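Probable ribonuclease HepT (Haemophilus influenzae, PDB 1JOG) probably acts as the RNase toxin of a type VII toxin-antitoxin system, in which the cognate antitoxin MntA neutralises it, probably by AMPylation. Local coordinates at residues 46-49 against 50-54; 58-61 against 62-65; 73-76 against 77-80. All coordinates share one frame; numbering follows the deposited sequence.

Overall arrangement
All three contacts are local, each joining consecutive pieces of chain, so they follow in series without nesting or crossing. Contact 1 and contact 2 are two sections of the long helix 36-68, with centres about 17 Å apart: the first is buried deep in the helical bundle and against the second subunit, the second is partly buried nearer the C-terminal end of the helix. Contact 3 lies in the surface loop between helices 36-68 and 80-89, its centre about 11 Å from that of contact 2. There the chain turns back, and Ile75 meets Lys62 and Leu65 while Phe80 reaches Leu58 and Tyr54, tying the loop to the helix it has left.

Contact 1: residues 46-49 against 50-54; sequences AIQK and FEFVY
Phe50 N donates to Ala46 O at 2.9 Å, the first of four i to i+4 hydrogen bonds that make residues 46-54 an unbroken run of alpha-helix in the middle of helix 36-68. The ring of Phe50 swings off the segment with CG anti to the backbone N (chi1 153°), with Ile47 O at the ring edge, near its plane, and meets Phe128 of helix 125-140 edge-to-face. Glu51 repeats the backbone bond to Ile47 O, at 3.0 Å, and its CG packs 3.2 Å from the same oxygen. Farther along this side chain, Glu51 OE1 passes 4.0 Å from Ile47 CG2. That carboxylate oxygen is hydrogen-bonded to Thr109 OG1 of the RX(4)HXY motif, while OE2 forms a long, weak ion pair with Arg106, an active-site residue by similarity; this face of the helix therefore probably borders the catalytic site. Phe52 N reaches Gln48 O at 3.2 Å, and the Phe52 ring covers the same carbonyl oxygen, which stands 3.4 Å above the ring plane over its centre. Farther out, the CZ corner of the ring abuts Gln48 CG at 3.4 Å. Val53 N to Lys49 O is the straightest of the four bonds, with an N-H...O angle of 167°. Lys49 itself extends away to the subunit interface, where NZ makes a salt bridge with Asp40 of the second subunit and hydrogen bonds with Ser17 and Thr21 of its own chain. Val53 CG2, anti to its own carbonyl carbon, rests 3.7 Å from Lys49 O.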
loop_
_atom_site.group_PDB
_atom_site.type_symbol
_atom_site.label_atom_id
_atom_site.label_comp_id
_atom_site.label_asym_id
_atom_site.label_seq_id
_atom_site.Cartn_x
_atom_site.Cartn_y
_atom_site.Cartn_z
ATOM N N ALA A 46 -2.958 -3.513 8.308
ATOM C CA ALA A 46 -2.471 -4.901 8.335
ATOM C C ALA A 46 -2.221 -5.332 6.882
ATOM O O ALA A 46 -1.285 -6.016 6.625
ATOM C CB ALA A 46 -3.486 -5.835 8.973
ATOM N N ILE A 47 -3.054 -4.856 5.940
ATOM C CA ILE A 47 -2.895 -5.223 4.544
ATOM C C ILE A 47 -1.606 -4.557 3.956
ATOM O O ILE A 47 -0.822 -5.143 3.178
ATOM C CB ILE A 47 -4.167 -4.846 3.729
ATOM C CG1 ILE A 47 -5.284 -5.848 4.078
ATOM C CG2 ILE A 47 -3.977 -5.162 2.188
ATOM C CD1 ILE A 47 -6.575 -5.788 3.115
ATOM N N GLN A 48 -1.385 -3.348 4.391
ATOM C CA GLN A 48 -0.220 -2.578 3.976
ATOM C C GLN A 48 1.027 -3.266 4.482
ATOM O O GLN A 48 2.060 -3.268 3.824
ATOM C CB GLN A 48 -0.285 -1.177 4.617
ATOM C CG GLN A 48 0.940 -0.373 4.244
ATOM C CD GLN A 48 0.716 0.439 3.024
ATOM O OE1 GLN A 48 -0.045 0.057 2.102
ATOM N NE2 GLN A 48 1.389 1.585 2.981
ATOM N N LYS A 49 0.918 -3.801 5.698
ATOM C CA LYS A 49 1.995 -4.444 6.318
ATOM C C LYS A 49 2.218 -5.768 5.640
ATOM O O LYS A 49 3.341 -6.175 5.533
ATOM C CB LYS A 49 1.741 -4.605 7.800
ATOM C CG LYS A 49 2.027 -3.311 8.525
ATOM C CD LYS A 49 1.709 -3.440 10.002
ATOM C CE LYS A 49 2.201 -2.237 10.746
ATOM N NZ LYS A 49 2.320 -2.610 12.258
ATOM N N PHE A 50 1.158 -6.429 5.179
ATOM C CA PHE A 50 1.330 -7.689 4.464
ATOM C C PHE A 50 2.162 -7.464 3.158
ATOM O O PHE A 50 3.037 -8.240 2.794
ATOM C CB PHE A 50 -0.031 -8.287 4.146
ATOM C CG PHE A 50 -0.027 -9.158 2.953
ATOM C CD1 PHE A 50 -0.476 -8.674 1.732
ATOM C CD2 PHE A 50 0.569 -10.401 2.998
ATOM C CE1 PHE A 50 -0.330 -9.411 0.509
ATOM C CE2 PHE A 50 0.729 -11.145 1.807
ATOM C CZ PHE A 50 0.278 -10.641 0.568
ATOM N N GLU A 51 1.893 -6.343 2.506
ATOM C CA GLU A 51 2.568 -5.989 1.302
ATOM C C GLU A 51 4.063 -5.788 1.639
ATOM O O GLU A 51 4.911 -6.229 0.868
ATOM C CB GLU A 51 1.950 -4.714 0.700
ATOM C CG GLU A 51 0.473 -4.843 0.303
ATOM C CD GLU A 51 -0.075 -3.477 -0.115
ATOM O OE1 GLU A 51 -1.293 -3.275 -0.160
ATOM O OE2 GLU A 51 0.739 -2.593 -0.399
ATOM N N PHE A 52 4.398 -5.146 2.771
ATOM C CA PHE A 52 5.820 -4.969 3.095
ATOM C C PHE A 52 6.552 -6.278 3.226
ATOM O O PHE A 52 7.604 -6.439 2.611
ATOM C CB PHE A 52 6.043 -4.185 4.385
ATOM C CG PHE A 52 5.478 -2.772 4.373
ATOM C CD1 PHE A 52 4.888 -2.244 5.582
ATOM C CD2 PHE A 52 5.505 -1.970 3.229
ATOM C CE1 PHE A 52 4.324 -0.922 5.653
ATOM C CE2 PHE A 52 4.945 -0.632 3.224
ATOM C CZ PHE A 52 4.346 -0.099 4.466
ATOM N N VAL A 53 6.036 -7.222 4.013
ATOM C CA VAL A 53 6.747 -8.523 4.157
ATOM C C VAL A 53 6.890 -9.326 2.841
ATOM O O VAL A 53 7.927 -9.866 2.523
ATOM C CB VAL A 53 6.062 -9.347 5.223
ATOM C CG1 VAL A 53 6.764 -10.697 5.427
ATOM C CG2 VAL A 53 6.049 -8.529 6.473
ATOM N N TYR A 54 5.833 -9.338 2.062
ATOM C CA TYR A 54 5.829 -9.978 0.772
ATOM C C TYR A 54 6.991 -9.445 -0.105
ATOM O O TYR A 54 7.845 -10.221 -0.615
ATOM C CB TYR A 54 4.496 -9.674 0.079
ATOM C CG TYR A 54 4.567 -10.013 -1.353
ATOM C CD1 TYR A 54 4.666 -11.338 -1.737
ATOM C CD2 TYR A 54 4.668 -9.046 -2.331
ATOM C CE1 TYR A 54 4.864 -11.718 -3.045
ATOM C CE2 TYR A 54 4.909 -9.433 -3.667
ATOM C CZ TYR A 54 4.995 -10.810 -3.988
ATOM O OH TYR A 54 5.115 -11.305 -5.277
#

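Contact 2: residues 58-61 against 62-65; sequences LKMM and KRQL
Met60 and Arg63, three residues apart on helix 36-68, lie alongside each other and point the same way; this is the side-chain contact of the pair of segments. Met60 is a selenomethionine in the model, and its terminal methyl CE sits over the centre of one guanidinium face, 3.2 Å above the plane. The nearest carbon is Arg63 CZ, at 3.3 Å from Met60 CE, and the selenium follows at 3.6 Å from Arg63 NH2. Bends at chi2 (-63°) and chi3 (108°) of Met60 turn the methyl across toward the guanidinium, and Arg63 is itself bent at chi3 (46°), which helps to set its plane beneath the methyl.

The polar interactions belong to the backbone. Four i to i+4 hydrogen bonds join the segments, from Lys62 N to Leu58 O, Arg63 N to Lys59 O, Gln64 N to Met60 O and Leu65 N to Met61 O; that from Arg63 N to Lys59 O is 2.8 Å long.

Carbon atoms crowd the same carbonyls. Lys62 CB is 3.1 Å from Lys59 O, and Leu65 CG and CD1 both stand 3.2 Å from Met61 O.

The apolar side of the helix faces the bundle, with Met60 on Leu11 and Leu139 and Met61 on Leu135 and Ala87. Gln64 NE2 finds its hydrogen-bond partner one turn on, in Asp68.

Because the methyl takes a flat face of the guanidinium, Met60 uses none of the N-H directions in its plane; Arg63, which is partly exposed, packs on Asn7 as well.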
loop_
_atom_site.group_PDB
_atom_site.type_symbol
_atom_site.label_atom_id
_atom_site.label_comp_id
_atom_site.label_asym_id
_atom_site.label_seq_id
_atom_site.Cartn_x
_atom_site.Cartn_y
_atom_site.Cartn_z
ATOM N N LEU A 58 10.552 -11.175 -0.942
ATOM C CA LEU A 58 11.074 -11.468 -2.256
ATOM C C LEU A 58 12.397 -10.761 -2.512
ATOM O O LEU A 58 13.239 -11.261 -3.269
ATOM C CB LEU A 58 10.051 -11.187 -3.354
ATOM C CG LEU A 58 9.418 -12.557 -3.586
ATOM C CD1 LEU A 58 7.934 -12.588 -3.236
ATOM C CD2 LEU A 58 9.716 -12.998 -4.986
ATOM N N LYS A 59 12.606 -9.617 -1.872
ATOM C CA LYS A 59 13.864 -8.938 -2.093
ATOM C C LYS A 59 14.953 -9.824 -1.507
ATOM O O LYS A 59 15.958 -10.000 -2.137
ATOM C CB LYS A 59 13.890 -7.547 -1.464
ATOM C CG LYS A 59 13.606 -6.461 -2.453
ATOM C CD LYS A 59 12.372 -5.667 -2.077
ATOM C CE LYS A 59 12.065 -4.528 -3.070
ATOM N NZ LYS A 59 11.167 -3.539 -2.360
HETATM N N MSE A 60 14.700 -10.436 -0.348
HETATM C CA MSE A 60 15.676 -11.301 0.326
HETATM C C MSE A 60 15.954 -12.577 -0.436
HETATM O O MSE A 60 17.088 -12.994 -0.500
HETATM C CB MSE A 60 15.207 -11.675 1.760
HETATM C CG MSE A 60 15.190 -10.452 2.706
HETATM SE SE MSE A 60 17.003 -9.712 2.945
HETATM C CE MSE A 60 17.000 -8.207 2.064
HETATM N N MSE A 61 14.943 -13.203 -1.024
HETATM C CA MSE A 61 15.232 -14.388 -1.766
HETATM C C MSE A 61 16.152 -13.918 -2.889
HETATM O O MSE A 61 17.035 -14.630 -3.289
HETATM C CB MSE A 61 13.990 -14.977 -2.422
HETATM C CG MSE A 61 12.987 -15.592 -1.460
HETATM SE SE MSE A 61 11.375 -16.118 -2.483
HETATM C CE MSE A 61 10.338 -15.840 -0.801
ATOM N N LYS A 62 15.905 -12.730 -3.419
ATOM C CA LYS A 62 16.667 -12.250 -4.539
ATOM C C LYS A 62 18.118 -12.006 -4.113
ATOM O O LYS A 62 19.065 -12.567 -4.684
ATOM C CB LYS A 62 16.056 -10.974 -5.061
ATOM C CG LYS A 62 16.530 -10.663 -6.464
ATOM C CD LYS A 62 15.828 -9.442 -7.080
ATOM C CE LYS A 62 16.651 -8.870 -8.254
ATOM N NZ LYS A 62 15.905 -7.909 -9.127
ATOM N N ARG A 63 18.305 -11.199 -3.080
ATOM C CA ARG A 63 19.654 -10.946 -2.667
ATOM C C ARG A 63 20.348 -12.228 -2.288
ATOM O O ARG A 63 21.549 -12.318 -2.434
ATOM C CB ARG A 63 19.728 -9.995 -1.494
ATOM C CG ARG A 63 20.566 -8.776 -1.781
ATOM C CD ARG A 63 20.377 -7.699 -0.718
ATOM N NE ARG A 63 20.423 -8.271 0.632
ATOM C CZ ARG A 63 20.189 -7.531 1.717
ATOM N NH1 ARG A 63 19.899 -6.209 1.581
ATOM N NH2 ARG A 63 20.243 -8.115 2.925
ATOM N N GLN A 64 19.601 -13.220 -1.821
ATOM C CA GLN A 64 20.207 -14.472 -1.385
ATOM C C GLN A 64 20.797 -15.186 -2.578
ATOM O O GLN A 64 21.923 -15.574 -2.539
ATOM C CB GLN A 64 19.164 -15.338 -0.720
ATOM C CG GLN A 64 19.651 -16.658 -0.227
ATOM C CD GLN A 64 20.571 -16.531 0.946
ATOM O OE1 GLN A 64 20.507 -15.559 1.681
ATOM N NE2 GLN A 64 21.434 -17.520 1.140
ATOM N N LEU A 65 20.032 -15.321 -3.642
ATOM C CA LEU A 65 20.444 -15.983 -4.856
ATOM C C LEU A 65 21.480 -15.185 -5.622
ATOM O O LEU A 65 22.317 -15.766 -6.313
ATOM C CB LEU A 65 19.211 -16.234 -5.742
ATOM C CG LEU A 65 18.245 -17.134 -4.922
ATOM C CD1 LEU A 65 16.811 -16.969 -5.400
ATOM C CD2 LEU A 65 18.706 -18.626 -4.911
#

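Contact 3: residues 73-76 against 77-80; sequences DDIG and AYGF
Ile75 and Tyr78, three residues apart in the loop, meet with their side chains crossing at a slant, the branched aliphatic chain laid against one half of the ring. The closest pair is Ile75 CG2 and Tyr78 CD1, at 3.2 Å, and the same methyl is 3.3 Å from Tyr78 CB. Alongside it, Ile75 CG1 approaches Tyr78 CE1 at 3.4 Å, so both branches follow the CD1-CE1 side of the ring. The end methyl, Ile75 CD1, lies over one face, 4.1 Å above the plane and displaced toward the rim. Both torsions serve this: CG1 of Ile75 (chi1 -81°) and CG of Tyr78 (chi1 -67°) are each anti to their own carbonyl carbon.

The backbone at residues 74-76 fits an inverse gamma turn centred on Ile75, but Gly76 N is crowded in the model and its closing bond to Asp74 O is doubtful.

The packing is plain apolar contact in the surface loop that joins helix 36-68 to helix 80-89. Ile75 rests on Leu65 and Gln66 of the first helix and on Ile83 of the second, while Tyr78 leans on Ile83 and Glu86.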
loop_
_atom_site.group_PDB
_atom_site.type_symbol
_atom_site.label_atom_id
_atom_site.label_comp_id
_atom_site.label_asym_id
_atom_site.label_seq_id
_atom_site.Cartn_x
_atom_site.Cartn_y
_atom_site.Cartn_z
ATOM N N ASP A 73 25.714 -12.201 -11.521
ATOM C CA ASP A 73 25.226 -12.296 -12.905
ATOM C C ASP A 73 23.911 -11.514 -13.024
ATOM O O ASP A 73 22.831 -12.115 -13.243
ATOM C CB ASP A 73 24.988 -13.768 -13.237
ATOM C CG ASP A 73 26.278 -14.577 -13.226
ATOM O OD1 ASP A 73 26.926 -14.626 -14.289
ATOM O OD2 ASP A 73 26.659 -15.147 -12.169
ATOM N N ASP A 74 24.029 -10.186 -12.850
ATOM C CA ASP A 74 22.913 -9.228 -12.888
ATOM C C ASP A 74 21.630 -10.035 -12.889
ATOM O O ASP A 74 21.065 -10.287 -13.961
ATOM C CB ASP A 74 22.991 -8.337 -14.167
ATOM C CG ASP A 74 21.989 -7.124 -14.154
ATOM O OD1 ASP A 74 20.764 -7.320 -14.332
ATOM O OD2 ASP A 74 22.433 -5.959 -13.973
ATOM N N ILE A 75 21.192 -10.502 -11.719
ATOM C CA ILE A 75 19.933 -11.259 -11.694
ATOM C C ILE A 75 18.783 -10.277 -12.025
ATOM O O ILE A 75 17.981 -9.849 -11.167
ATOM C CB ILE A 75 19.702 -11.988 -10.329
ATOM C CG1 ILE A 75 20.502 -13.294 -10.295
ATOM C CG2 ILE A 75 18.238 -12.316 -10.156
ATOM C CD1 ILE A 75 20.388 -14.094 -8.974
ATOM N N GLY A 76 18.771 -9.889 -13.296
ATOM C CA GLY A 76 17.773 -8.998 -13.813
ATOM C C GLY A 76 17.078 -9.913 -14.784
ATOM O O GLY A 76 15.867 -9.871 -14.934
ATOM N N ALA A 77 17.849 -10.766 -15.441
ATOM C CA ALA A 77 17.250 -11.696 -16.382
ATOM C C ALA A 77 16.142 -12.433 -15.653
ATOM O O ALA A 77 15.260 -13.025 -16.299
ATOM C CB ALA A 77 18.290 -12.675 -16.890
ATOM N N TYR A 78 16.188 -12.367 -14.314
ATOM C CA TYR A 78 15.205 -13.047 -13.442
ATOM C C TYR A 78 13.921 -12.340 -13.032
ATOM O O TYR A 78 13.949 -11.296 -12.399
ATOM C CB TYR A 78 15.836 -13.499 -12.128
ATOM C CG TYR A 78 16.863 -14.580 -12.240
ATOM C CD1 TYR A 78 18.144 -14.305 -12.711
ATOM C CD2 TYR A 78 16.585 -15.861 -11.799
ATOM C CE1 TYR A 78 19.113 -15.271 -12.718
ATOM C CE2 TYR A 78 17.548 -16.838 -11.812
ATOM C CZ TYR A 78 18.807 -16.537 -12.260
ATOM O OH TYR A 78 19.782 -17.486 -12.169
ATOM N N GLY A 79 12.804 -12.958 -13.370
ATOM C CA GLY A 79 11.526 -12.428 -12.968
ATOM C C GLY A 79 11.023 -13.217 -11.762
ATOM O O GLY A 79 11.641 -14.162 -11.291
ATOM N N PHE A 80 9.875 -12.806 -11.261
ATOM C CA PHE A 80 9.237 -13.435 -10.126
ATOM C C PHE A 80 9.486 -14.938 -9.964
ATOM O O PHE A 80 10.117 -15.395 -8.973
ATOM C CB PHE A 80 7.739 -13.170 -10.227
ATOM C CG PHE A 80 6.991 -13.632 -9.035
ATOM C CD1 PHE A 80 7.268 -13.080 -7.773
ATOM C CD2 PHE A 80 6.036 -14.626 -9.140
ATOM C CE1 PHE A 80 6.599 -13.512 -6.630
ATOM C CE2 PHE A 80 5.344 -15.078 -7.998
ATOM C CZ PHE A 80 5.624 -14.524 -6.751
#